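Local coordinates for ribosome-inactivating protein (Lychnis chalcedonica, PDB 2G5X) that is a plant ribosome-inactivating protein, lychnin, whose single chain combines a mixed beta sheet with several helices, at residues A[84-89]-A[111-116]; A[57-62]-A[142-147]. All blocks are in the same frame, centred on the assembly; numbering follows the deposited sequence.

Interaction 1 of 2, residues A[84-89]-A[111-116]; sequences RANFFS and PALPCA
L113 turns its side chain in against the end of strand 83-87, where N86, F87 and F88 receive it. The loop after strand 108-109 runs back alongside this strand end, part of the mixed sheet of the ribosome-inactivating protein fold, and pairs with it by two backbone bonds. In this tight part the backbone N of L113 donates a nearly straight hydrogen bond to F87 O (2.9 Å, 173°), and the leucine fork divides its two methyls: CD2 lies against N86 CB at 3.6 Å, while CD1 meets F88 CD2 at 3.8 Å. Leucine suits the spot because one fork serves two neighbours. In F88, chi1 (-77°) sets CG beside the backbone N; the ring has A116 O over one face and C115 O at its edge, and C115 SG comes obliquely to CE2 at 3.8 Å, a sulfur-aromatic contact. S89 N adds the second backbone bond, to C115 O (2.9 Å). Packing is looser at the exposed S89 and A112, where S89 OG makes at most a weak bond to C115 O (3.2 Å), and at P111, where a water donates to N86 OD1 (2.8 Å) and P111 O. N86 ND2 bonds instead to F73 O and D75 OD1 of strand 69-76. C115 touches helix 119-126, whose D121 accepts from A116 N, and the F87 side chain, whose CB points away from 111-116, touches Y99 and I102 of helix 99-102.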
# COMPACT_ATOMS: atom_id res chain seq x y z
N ARG A 84 18.90 -3.84 0.21
CA ARG A 84 18.64 -4.37 1.56
C ARG A 84 17.15 -4.51 1.87
O ARG A 84 16.35 -3.63 1.55
CB ARG A 84 19.30 -3.46 2.61
CG ARG A 84 18.75 -2.04 2.65
CD ARG A 84 19.48 -1.15 3.66
NE ARG A 84 18.96 0.21 3.59
CZ ARG A 84 19.52 1.27 4.17
NH1 ARG A 84 20.64 1.14 4.88
NH2 ARG A 84 18.97 2.47 4.02
N ALA A 85 16.80 -5.63 2.50
CA ALA A 85 15.41 -5.91 2.87
C ALA A 85 15.11 -5.42 4.28
O ALA A 85 15.78 -5.82 5.24
CB ALA A 85 15.14 -7.41 2.78
N ASN A 86 14.10 -4.56 4.42
CA ASN A 86 13.72 -3.99 5.71
C ASN A 86 12.30 -4.41 6.12
O ASN A 86 11.34 -4.09 5.42
CB ASN A 86 13.77 -2.46 5.65
CG ASN A 86 15.06 -1.94 5.03
OD1 ASN A 86 16.11 -1.93 5.67
ND2 ASN A 86 14.98 -1.51 3.77
N PHE A 87 12.16 -5.10 7.24
CA PHE A 87 10.85 -5.53 7.71
C PHE A 87 10.40 -4.76 8.95
O PHE A 87 11.22 -4.38 9.78
CB PHE A 87 10.85 -7.02 8.06
CG PHE A 87 11.00 -7.91 6.87
CD1 PHE A 87 12.20 -8.57 6.63
CD2 PHE A 87 9.95 -8.08 5.98
CE1 PHE A 87 12.35 -9.39 5.51
CE2 PHE A 87 10.08 -8.90 4.86
CZ PHE A 87 11.29 -9.55 4.62
N PHE A 88 9.09 -4.52 9.07
CA PHE A 88 8.56 -3.83 10.23
C PHE A 88 8.92 -4.68 11.45
O PHE A 88 9.06 -5.90 11.34
CB PHE A 88 7.04 -3.65 10.11
CG PHE A 88 6.63 -2.55 9.17
CD1 PHE A 88 5.77 -2.80 8.11
CD2 PHE A 88 7.12 -1.25 9.35
CE1 PHE A 88 5.40 -1.78 7.23
CE2 PHE A 88 6.75 -0.22 8.48
CZ PHE A 88 5.89 -0.49 7.42
N SER A 89 9.05 -4.04 12.61
CA SER A 89 9.44 -4.74 13.83
C SER A 89 8.56 -5.92 14.22
O SER A 89 9.04 -6.88 14.83
CB SER A 89 9.51 -3.76 15.00
OG SER A 89 8.23 -3.23 15.30
N PRO A 111 18.70 -4.60 9.55
CA PRO A 111 18.09 -4.75 10.87
C PRO A 111 16.60 -4.41 10.80
O PRO A 111 16.15 -3.78 9.84
CB PRO A 111 18.86 -3.73 11.72
CG PRO A 111 20.20 -3.66 11.05
CD PRO A 111 19.82 -3.65 9.58
N ALA A 112 15.84 -4.81 11.81
CA ALA A 112 14.41 -4.52 11.83
C ALA A 112 14.18 -3.01 11.81
O ALA A 112 14.97 -2.25 12.36
CB ALA A 112 13.77 -5.13 13.07
N LEU A 113 13.09 -2.59 11.17
CA LEU A 113 12.75 -1.18 11.08
C LEU A 113 12.36 -0.64 12.46
O LEU A 113 11.91 -1.40 13.33
CB LEU A 113 11.58 -0.98 10.11
CG LEU A 113 11.90 -1.14 8.62
CD1 LEU A 113 10.61 -1.13 7.81
CD2 LEU A 113 12.83 -0.02 8.17
N PRO A 114 12.54 0.67 12.68
CA PRO A 114 12.23 1.34 13.94
C PRO A 114 10.74 1.54 14.25
O PRO A 114 10.38 2.43 15.02
CB PRO A 114 12.99 2.66 13.83
CG PRO A 114 12.91 2.95 12.37
CD PRO A 114 13.21 1.60 11.75
N CYS A 115 9.88 0.72 13.64
CA CYS A 115 8.44 0.82 13.91
C CYS A 115 7.70 -0.44 13.46
O CYS A 115 8.25 -1.27 12.73
CB CYS A 115 7.84 2.06 13.23
SG CYS A 115 7.62 1.96 11.44
N ALA A 116 6.45 -0.58 13.91
CA ALA A 116 5.62 -1.73 13.56
C ALA A 116 4.72 -1.45 12.36
O ALA A 116 4.59 -0.30 11.92
CB ALA A 116 4.79 -2.16 14.76
O HOH W 1 16.79 -1.60 8.34

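Interaction 2 of 2, residues A[57-62]-A[142-147]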
# COMPACT_ATOMS: atom_id res chain seq x y z
N ASN A 57 15.59 6.79 -8.26
CA ASN A 57 15.77 5.95 -7.07
C ASN A 57 14.51 5.10 -6.93
O ASN A 57 13.40 5.55 -7.21
CB ASN A 57 15.97 6.80 -5.81
CG ASN A 57 17.31 7.53 -5.79
OD1 ASN A 57 18.24 7.18 -6.52
ND2 ASN A 57 17.41 8.54 -4.94
N THR A 58 14.69 3.86 -6.47
CA THR A 58 13.57 2.94 -6.34
C THR A 58 13.44 2.27 -4.98
O THR A 58 14.43 1.84 -4.39
CB THR A 58 13.67 1.82 -7.41
OG1 THR A 58 13.68 2.40 -8.72
CG2 THR A 58 12.50 0.85 -7.30
N ILE A 59 12.21 2.20 -4.48
CA ILE A 59 11.90 1.52 -3.22
C ILE A 59 10.85 0.48 -3.57
O ILE A 59 9.85 0.79 -4.24
CB ILE A 59 11.33 2.48 -2.15
CG1 ILE A 59 12.44 3.38 -1.61
CG2 ILE A 59 10.71 1.67 -1.01
CD1 ILE A 59 11.99 4.35 -0.53
N THR A 60 11.07 -0.76 -3.15
CA THR A 60 10.13 -1.85 -3.44
C THR A 60 9.32 -2.22 -2.20
O THR A 60 9.89 -2.63 -1.19
CB THR A 60 10.88 -3.10 -3.96
OG1 THR A 60 11.65 -2.76 -5.12
CG2 THR A 60 9.89 -4.21 -4.33
N LEU A 61 8.00 -2.07 -2.28
CA LEU A 61 7.11 -2.39 -1.18
C LEU A 61 6.67 -3.85 -1.25
O LEU A 61 6.50 -4.39 -2.33
CB LEU A 61 5.86 -1.51 -1.23
CG LEU A 61 6.01 0.01 -1.27
CD1 LEU A 61 4.64 0.66 -1.44
CD2 LEU A 61 6.67 0.49 0.01
N ALA A 62 6.45 -4.46 -0.09
CA ALA A 62 6.01 -5.85 -0.03
C ALA A 62 4.68 -5.95 0.71
O ALA A 62 4.59 -5.58 1.88
CB ALA A 62 7.05 -6.73 0.65
N THR A 142 8.42 13.52 -1.11
CA THR A 142 9.16 14.06 0.03
C THR A 142 9.44 12.98 1.06
O THR A 142 10.57 12.87 1.58
CB THR A 142 8.38 15.21 0.71
OG1 THR A 142 8.27 16.31 -0.21
CG2 THR A 142 9.10 15.68 1.96
N ALA A 143 8.43 12.16 1.36
CA ALA A 143 8.59 11.09 2.35
C ALA A 143 9.60 10.06 1.85
O ALA A 143 10.40 9.54 2.63
CB ALA A 143 7.24 10.43 2.61
N PHE A 144 9.56 9.78 0.56
CA PHE A 144 10.46 8.83 -0.08
C PHE A 144 11.91 9.29 0.11
O PHE A 144 12.78 8.52 0.53
CB PHE A 144 10.10 8.76 -1.58
CG PHE A 144 10.85 7.71 -2.36
CD1 PHE A 144 10.16 6.72 -3.06
CD2 PHE A 144 12.24 7.75 -2.47
CE1 PHE A 144 10.83 5.80 -3.86
CE2 PHE A 144 12.92 6.83 -3.27
CZ PHE A 144 12.22 5.86 -3.97
N THR A 145 12.16 10.57 -0.18
CA THR A 145 13.50 11.15 -0.07
C THR A 145 14.09 11.09 1.34
O THR A 145 15.30 10.96 1.51
CB THR A 145 13.49 12.61 -0.55
OG1 THR A 145 13.09 12.65 -1.92
CG2 THR A 145 14.87 13.24 -0.41
N ALA A 146 13.23 11.17 2.35
CA ALA A 146 13.70 11.12 3.73
C ALA A 146 14.03 9.70 4.18
O ALA A 146 14.58 9.50 5.26
CB ALA A 146 12.64 11.73 4.66
N VAL A 147 13.70 8.73 3.35
CA VAL A 147 13.94 7.33 3.67
C VAL A 147 15.01 6.62 2.84
O VAL A 147 15.96 6.05 3.38
CB VAL A 147 12.63 6.51 3.57
CG1 VAL A 147 12.91 5.02 3.70
CG2 VAL A 147 11.67 6.96 4.66
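The ring of F144 carries the CD1 methyl of I59 on one face: CD1 stands 3.6 Å from the ring centroid and only 5° off the ring normal, a well-centred CH-pi contact. At the edge, in the plane of the ring, lies T58 CA, while N57 O approaches CZ obliquely at 3.5 Å. This is sheet-to-helix packing in the ribosome-inactivating protein fold, in which helix 137-145 docks on strand 58-64 of the mixed sheet.

Isoleucine and phenylalanine reach toward each other tip to tip, which lets them bridge backbones 8.1 Å apart, measured from I59 CA to F144 CA. F144 holds CG anti to its backbone N (chi1 -174°), and the ring extends from the helix until CZ meets I59 CG1 at 3.4 Å. On the strand, the extended chi2 of I59 (-179°) carries CD1 out over the middle of the ring, nearly equidistant from its six carbons. A beta-branched residue fits a strand well, and here its longer branch does the touching; phenylalanine supplies the flat apolar surface that a methyl can cover. N57 adds a looser touch, its CB 4.0 Å from F144 CE2.

No hydrogen bond crosses between the two segments, so side-chain packing and the approach of backbone atoms to the ring make the contact. Helix 154-173 joins the same core through F160, which touches both I59 and V147, and F73 of strand 69-76 does likewise. V147 N bonds back to F144 O, and the valine then sets its CG1 4.4 Å from I59 CD1, the same methyl that lies over the F144 ring.

In the fold
After strand 3-5 and helix 10-25 the chain lays down strand 45-51, then strand 58-64, where residues 57-62 open interaction 2. It turns back through strand 69-76 and reaches strand 83-87, the start of interaction 1. Two small helices and strand 108-109 follow before 111-116 closes that shorter loop. Only later, with 142-147 on helix 137-145, does interaction 2 close, so the loop of interaction 1 falls wholly within the larger one. The contacts do not touch, their nearest atoms being about 5 Å apart, but strand 69-76 lies between their strands, and F73 has partners in both. Interaction 1 joins strand 83-87 to the loop before helix 119-126; interaction 2 joins sheet to helices.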